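Local atomic coordinates of endo-beta-1,4-glucanase (cellulase B) (PDB entry 4V2X), a protein that probably hydrolyses beta-1,4-glucan chains of plant polysaccharides, its family 5 glycoside hydrolase module being joined to an Ig-like module and a CBM46 carbohydrate-binding module. Residues A[501-514]-A[552-566]. Numbering follows the deposited sequence. Where two conformers were deposited one is given.
With GOL (glycerol), chain F.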
loop_
_atom_site.group_PDB
_atom_site.type_symbol
_atom_site.label_atom_id
_atom_site.label_comp_id
_atom_site.label_asym_id
_atom_site.label_seq_id
_atom_site.Cartn_x
_atom_site.Cartn_y
_atom_site.Cartn_z
ATOM N N PHE A 501 25.645 -45.787 -23.749
ATOM C CA PHE A 501 25.776 -45.216 -22.414
ATOM C C PHE A 501 26.709 -46.051 -21.541
ATOM O O PHE A 501 27.342 -45.515 -20.636
ATOM C CB PHE A 501 24.409 -45.020 -21.756
ATOM C CG PHE A 501 23.624 -43.885 -22.351
ATOM C CD1 PHE A 501 23.893 -42.571 -21.986
ATOM C CD2 PHE A 501 22.634 -44.124 -23.287
ATOM C CE1 PHE A 501 23.179 -41.519 -22.538
ATOM C CE2 PHE A 501 21.919 -43.077 -23.846
ATOM C CZ PHE A 501 22.190 -41.774 -23.473
ATOM N N ASN A 502 26.804 -47.349 -21.840
ATOM C CA ASN A 502 27.788 -48.233 -21.216
ATOM C C ASN A 502 27.781 -48.153 -19.682
ATOM O O ASN A 502 28.826 -48.027 -19.048
ATOM C CB ASN A 502 29.193 -47.955 -21.785
ATOM C CG ASN A 502 29.385 -48.524 -23.178
ATOM O OD1 ASN A 502 28.682 -49.451 -23.590
ATOM N ND2 ASN A 502 30.352 -47.977 -23.916
ATOM N N GLY A 503 26.585 -48.229 -19.099
ATOM C CA GLY A 503 26.420 -48.223 -17.648
ATOM C C GLY A 503 26.431 -46.852 -16.993
ATOM O O GLY A 503 26.340 -46.755 -15.764
ATOM N N ASN A 504 26.531 -45.792 -17.799
ATOM C CA ASN A 504 26.588 -44.424 -17.283
ATOM C C ASN A 504 25.236 -43.736 -17.258
ATOM O O ASN A 504 24.342 -44.060 -18.042
ATOM C CB ASN A 504 27.542 -43.571 -18.118
ATOM C CG ASN A 504 28.975 -44.015 -17.990
ATOM O OD1 ASN A 504 29.665 -43.626 -17.049
ATOM N ND2 ASN A 504 29.432 -44.841 -18.931
ATOM N N SER A 505 25.112 -42.781 -16.339
ATOM C CA SER A 505 23.953 -41.907 -16.252
ATOM C C SER A 505 24.396 -40.489 -16.599
ATOM O O SER A 505 25.401 -40.008 -16.072
ATOM C CB SER A 505 23.378 -41.945 -14.838
ATOM O OG SER A 505 22.358 -40.981 -14.662
ATOM N N LEU A 506 23.655 -39.830 -17.486
ATOM C CA LEU A 506 24.016 -38.481 -17.910
ATOM C C LEU A 506 23.597 -37.468 -16.858
ATOM O O LEU A 506 22.463 -37.491 -16.401
ATOM C CB LEU A 506 23.349 -38.147 -19.244
ATOM C CG LEU A 506 23.622 -36.753 -19.828
ATOM C CD1 LEU A 506 25.071 -36.605 -20.258
ATOM C CD2 LEU A 506 22.689 -36.489 -20.997
ATOM N N ALA A 507 24.508 -36.560 -16.506
ATOM C CA ALA A 507 24.219 -35.495 -15.545
ATOM C C ALA A 507 23.781 -34.200 -16.236
ATOM O O ALA A 507 22.743 -33.624 -15.902
ATOM C CB ALA A 507 25.436 -35.238 -14.672
ATOM N N THR A 508 24.574 -33.748 -17.195
ATOM C CA THR A 508 24.248 -32.520 -17.924
ATOM C C THR A 508 25.075 -32.422 -19.216
ATOM O O THR A 508 25.923 -33.279 -19.504
ATOM C CB THR A 508 24.401 -31.272 -17.007
ATOM O OG1 THR A 508 23.963 -30.073 -17.685
ATOM C CG2 THR A 508 25.833 -31.135 -16.511
ATOM N N MET A 509 24.774 -31.403 -20.009
ATOM C CA MET A 509 25.403 -31.213 -21.306
ATOM C C MET A 509 25.694 -29.733 -21.492
ATOM O O MET A 509 24.811 -28.901 -21.296
ATOM C CB MET A 509 24.483 -31.688 -22.431
ATOM C CG MET A 509 25.121 -31.613 -23.813
ATOM S SD MET A 509 23.948 -31.670 -25.181
ATOM C CE MET A 509 23.237 -30.027 -25.107
ATOM N N GLU A 510 26.932 -29.426 -21.867
ATOM C CA GLU A 510 27.308 -28.078 -22.266
ATOM C C GLU A 510 27.252 -27.932 -23.776
ATOM O O GLU A 510 27.476 -28.897 -24.507
ATOM C CB GLU A 510 28.732 -27.749 -21.812
ATOM C CG GLU A 510 28.926 -27.698 -20.315
ATOM C CD GLU A 510 30.341 -27.328 -19.967
ATOM O OE1 GLU A 510 30.646 -26.121 -19.956
ATOM O OE2 GLU A 510 31.140 -28.259 -19.725
ATOM N N ALA A 511 26.969 -26.719 -24.231
ATOM C CA ALA A 511 26.993 -26.383 -25.655
ATOM C C ALA A 511 27.612 -25.000 -25.824
ATOM O O ALA A 511 27.105 -24.015 -25.276
ATOM C CB ALA A 511 25.584 -26.424 -26.241
ATOM N N VAL A 512 28.724 -24.941 -26.556
ATOM C CA VAL A 512 29.408 -23.677 -26.843
ATOM C C VAL A 512 29.747 -23.623 -28.325
ATOM O O VAL A 512 29.995 -24.658 -28.943
ATOM C CB VAL A 512 30.696 -23.501 -26.002
ATOM C CG1 VAL A 512 30.384 -23.603 -24.514
ATOM C CG2 VAL A 512 31.759 -24.523 -26.386
ATOM N N TYR A 513 29.751 -22.425 -28.902
ATOM C CA TYR A 513 30.228 -22.256 -30.264
ATOM C C TYR A 513 31.734 -22.410 -30.226
ATOM O O TYR A 513 32.369 -21.883 -29.316
ATOM C CB TYR A 513 29.833 -20.884 -30.812
ATOM C CG TYR A 513 28.339 -20.752 -30.992
ATOM C CD1 TYR A 513 27.686 -21.447 -32.005
ATOM C CD2 TYR A 513 27.579 -19.963 -30.139
ATOM C CE1 TYR A 513 26.315 -21.346 -32.171
ATOM C CE2 TYR A 513 26.204 -19.860 -30.296
ATOM C CZ TYR A 513 25.581 -20.559 -31.318
ATOM O OH TYR A 513 24.219 -20.472 -31.487
ATOM N N VAL A 514 32.307 -23.133 -31.186
ATOM C CA VAL A 514 33.762 -23.337 -31.195
ATOM C C VAL A 514 34.506 -21.998 -31.311
ATOM O O VAL A 514 35.609 -21.866 -30.790
ATOM C CB VAL A 514 34.237 -24.324 -32.295
ATOM C CG1 VAL A 514 33.617 -25.696 -32.089
ATOM C CG2 VAL A 514 33.939 -23.809 -33.694
ATOM N N GLU A 552 17.467 -22.076 -30.946
ATOM C CA GLU A 552 18.350 -21.044 -30.424
ATOM C C GLU A 552 19.827 -21.353 -30.669
ATOM O O GLU A 552 20.697 -20.953 -29.891
ATOM C CB GLU A 552 18.048 -20.834 -28.940
ATOM C CG GLU A 552 16.609 -20.392 -28.722
ATOM C CD GLU A 552 16.313 -20.006 -27.290
ATOM O OE1 GLU A 552 16.809 -18.954 -26.840
ATOM O OE2 GLU A 552 15.575 -20.759 -26.621
ATOM N N VAL A 553 20.102 -22.049 -31.770
ATOM C CA VAL A 553 21.455 -22.284 -32.230
ATOM C C VAL A 553 21.584 -21.710 -33.640
ATOM O O VAL A 553 20.797 -22.038 -34.528
ATOM C CB VAL A 553 21.790 -23.786 -32.244
ATOM C CG1 VAL A 553 23.170 -24.036 -32.845
ATOM C CG2 VAL A 553 21.695 -24.368 -30.835
ATOM N N ARG A 554 22.579 -20.856 -33.840
ATOM C CA ARG A 554 22.860 -20.325 -35.173
ATOM C C ARG A 554 23.647 -21.341 -35.984
ATOM O O ARG A 554 24.306 -22.219 -35.423
ATOM C CB ARG A 554 23.601 -18.991 -35.087
ATOM C CG ARG A 554 25.037 -19.069 -34.608
ATOM C CD ARG A 554 25.822 -17.840 -35.039
ATOM N NE ARG A 554 27.215 -17.934 -34.616
ATOM C CZ ARG A 554 27.682 -17.538 -33.434
ATOM N NH1 ARG A 554 26.879 -16.995 -32.519
ATOM N NH2 ARG A 554 28.975 -17.685 -33.167
ATOM N N ASP A 555 23.567 -21.235 -37.308
ATOM C CA ASP A 555 24.368 -22.080 -38.188
ATOM C C ASP A 555 25.847 -21.940 -37.827
ATOM O O ASP A 555 26.313 -20.849 -37.480
ATOM C CB ASP A 555 24.174 -21.687 -39.657
ATOM C CG ASP A 555 22.832 -22.116 -40.218
ATOM O OD1 ASP A 555 22.008 -22.714 -39.494
ATOM O OD2 ASP A 555 22.601 -21.844 -41.413
ATOM N N GLY A 556 26.574 -23.046 -37.905
ATOM C CA GLY A 556 27.983 -23.071 -37.535
ATOM C C GLY A 556 28.313 -24.299 -36.706
ATOM O O GLY A 556 27.555 -25.270 -36.683
ATOM N N GLU A 557 29.452 -24.246 -36.023
ATOM C CA GLU A 557 29.995 -25.415 -35.351
ATOM C C GLU A 557 29.917 -25.230 -33.846
ATOM O O GLU A 557 30.352 -24.212 -33.312
ATOM C CB GLU A 557 31.437 -25.653 -35.776
ATOM C CG GLU A 557 31.998 -26.977 -35.281
ATOM C CD GLU A 557 33.374 -27.279 -35.828
ATOM O OE1 GLU A 557 33.626 -26.955 -37.003
ATOM O OE2 GLU A 557 34.202 -27.846 -35.080
ATOM N N VAL A 558 29.354 -26.230 -33.182
ATOM C CA VAL A 558 29.113 -26.194 -31.744
ATOM C C VAL A 558 29.790 -27.398 -31.101
ATOM O O VAL A 558 29.673 -28.530 -31.589
ATOM C CB VAL A 558 27.600 -26.209 -31.463
ATOM C CG1 VAL A 558 27.290 -26.535 -30.004
ATOM C CG2 VAL A 558 26.996 -24.867 -31.868
ATOM N N ARG A 559 30.497 -27.153 -30.003
ATOM C CA ARG A 559 31.092 -28.227 -29.221
ATOM C C ARG A 559 30.174 -28.565 -28.063
ATOM O O ARG A 559 29.803 -27.690 -27.274
ATOM C CB ARG A 559 32.478 -27.840 -28.687
ATOM C CG ARG A 559 33.166 -28.973 -27.936
ATOM C CD ARG A 559 34.587 -28.597 -27.520
ATOM N NE ARG A 559 34.618 -27.377 -26.709
ATOM C CZ ARG A 559 34.300 -27.302 -25.413
ATOM N NH1 ARG A 559 33.921 -28.382 -24.733
ATOM N NH2 ARG A 559 34.362 -26.131 -24.785
ATOM N N LEU A 560 29.795 -29.835 -27.981
ATOM C CA LEU A 560 29.002 -30.343 -26.879
ATOM C C LEU A 560 29.920 -31.075 -25.914
ATOM O O LEU A 560 30.881 -31.719 -26.334
ATOM C CB LEU A 560 27.934 -31.307 -27.391
ATOM C CG LEU A 560 26.974 -30.765 -28.443
ATOM C CD1 LEU A 560 25.998 -31.855 -28.853
ATOM C CD2 LEU A 560 26.228 -29.544 -27.937
ATOM N N THR A 561 29.622 -30.976 -24.625
ATOM C CA THR A 561 30.349 -31.735 -23.619
ATOM C C THR A 561 29.327 -32.418 -22.722
ATOM O O THR A 561 28.534 -31.760 -22.050
ATOM C CB THR A 561 31.280 -30.842 -22.787
ATOM O OG1 THR A 561 32.149 -30.106 -23.658
ATOM C CG2 THR A 561 32.109 -31.682 -21.810
ATOM N N PHE A 562 29.341 -33.744 -22.746
ATOM C CA PHE A 562 28.440 -34.541 -21.948
ATOM C C PHE A 562 29.160 -34.973 -20.690
ATOM O O PHE A 562 30.232 -35.567 -20.761
ATOM C CB PHE A 562 27.959 -35.750 -22.743
ATOM C CG PHE A 562 27.128 -35.382 -23.932
ATOM C CD1 PHE A 562 27.723 -35.106 -25.149
ATOM C CD2 PHE A 562 25.747 -35.295 -23.824
ATOM C CE1 PHE A 562 26.952 -34.752 -26.246
ATOM C CE2 PHE A 562 24.972 -34.949 -24.912
ATOM C CZ PHE A 562 25.575 -34.678 -26.127
ATOM N N HIS A 563 28.557 -34.636 -19.553
ATOM C CA HIS A 563 29.084 -34.944 -18.231
ATOM C C HIS A 563 28.273 -36.074 -17.631
ATOM O O HIS A 563 27.059 -35.964 -17.506
ATOM C CB HIS A 563 28.963 -33.709 -17.339
ATOM C CG HIS A 563 29.733 -32.526 -17.836
ATOM N ND1 HIS A 563 31.016 -32.246 -17.419
ATOM C CD2 HIS A 563 29.406 -31.553 -18.719
ATOM C CE1 HIS A 563 31.445 -31.151 -18.021
ATOM N NE2 HIS A 563 30.486 -30.707 -18.810
ATOM N N PHE A 564 28.948 -37.158 -17.257
ATOM C CA PHE A 564 28.289 -38.320 -16.661
ATOM C C PHE A 564 28.618 -38.427 -15.179
ATOM O O PHE A 564 29.655 -37.949 -14.726
ATOM C CB PHE A 564 28.691 -39.600 -17.402
ATOM C CG PHE A 564 28.303 -39.594 -18.850
ATOM C CD1 PHE A 564 29.125 -38.999 -19.800
ATOM C CD2 PHE A 564 27.099 -40.151 -19.260
ATOM C CE1 PHE A 564 28.762 -38.975 -21.137
ATOM C CE2 PHE A 564 26.730 -40.128 -20.592
ATOM C CZ PHE A 564 27.563 -39.542 -21.531
ATOM N N TRP A 565 27.724 -39.061 -14.431
ATOM C CA TRP A 565 27.859 -39.151 -12.976
ATOM C C TRP A 565 29.068 -39.965 -12.505
ATOM O O TRP A 565 29.501 -39.830 -11.360
ATOM C CB TRP A 565 26.567 -39.693 -12.365
ATOM C CG TRP A 565 25.506 -38.644 -12.324
ATOM C CD1 TRP A 565 24.390 -38.576 -13.090
ATOM C CD2 TRP A 565 25.501 -37.481 -11.496
ATOM N NE1 TRP A 565 23.673 -37.447 -12.783
ATOM C CE2 TRP A 565 24.339 -36.753 -11.810
ATOM C CE3 TRP A 565 26.369 -36.980 -10.519
ATOM C CZ2 TRP A 565 24.010 -35.556 -11.166
ATOM C CZ3 TRP A 565 26.042 -35.791 -9.883
ATOM C CH2 TRP A 565 24.872 -35.092 -10.212
ATOM N N SER A 566 29.589 -40.813 -13.384
ATOM C CA SER A 566 30.812 -41.564 -13.124
ATOM C C SER A 566 32.057 -40.689 -13.141
ATOM O O SER A 566 33.122 -41.138 -12.734
ATOM C CB SER A 566 30.983 -42.639 -14.193
ATOM O OG SER A 566 31.068 -42.037 -15.472
HETATM C C1 GOL F . 18.897 -37.343 -13.755
HETATM O O1 GOL F . 18.794 -38.693 -14.216
HETATM C C2 GOL F . 20.258 -36.802 -14.143
HETATM O O2 GOL F . 21.260 -37.468 -13.376
HETATM C C3 GOL F . 20.283 -35.299 -13.916
HETATM O O3 GOL F . 21.495 -34.869 -13.287
HETATM O O HOH W 1 27.646 -42.241 -15.177
HETATM O O HOH W 2 22.970 -19.602 -29.479
#
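Glu510 and Thr561 exchange two backbone hydrogen bonds, as do Val512 and Arg559: hydrogen-bonded pairs of the antiparallel strands 506-513 and 556-564. Near the start of 506-513 the ladder slips by one residue: Ala507 N (2.8 Å) and, weakly, Thr508 N both point at His563 O, a classic beta bulge. Beyond it, Trp565 N reaches Ser505 O, and Ser566 OG donates to Asn504 OD1 (2.6 Å).

On the face carrying Glu510, His563 NE2 donates a hydrogen bond to Glu510 OE2 at 2.7 Å, on the anti side of the carboxylate and within the plane of the imidazole. Ser526 takes the other carboxylate oxygen, which leaves Glu510 little freedom to turn.

The pair forms one margin of the eight-stranded antiparallel sheet of the CBM46 module, with 506-513 outermost. Its apolar face packs on strands 534-537 and 542-545: Met509 lays CG over the Phe562 ring, with SD in oblique Met-aromatic contact, while Leu506 CD1 sits over Phe564 and at the edge of Phe562. At the bulge, Ala507 CB makes a CH-pi contact with the five-membered ring of Trp565 (3.6 Å to the centroid).

Tyr513 closes the far end. The Arg554 guanidinium lies flat on its ring, planes 16° apart and CZ 3.9 Å from the centroid, a cation-pi stack; an extended chain from CG to NE carries it there. Tyr513 OH accepts from Arg554 N at 2.9 Å and meets a water that donates to Glu552 O. Replacing the tyrosine with a leucine would probably leave Arg554 N without its hydroxyl acceptor and the guanidinium free to swing.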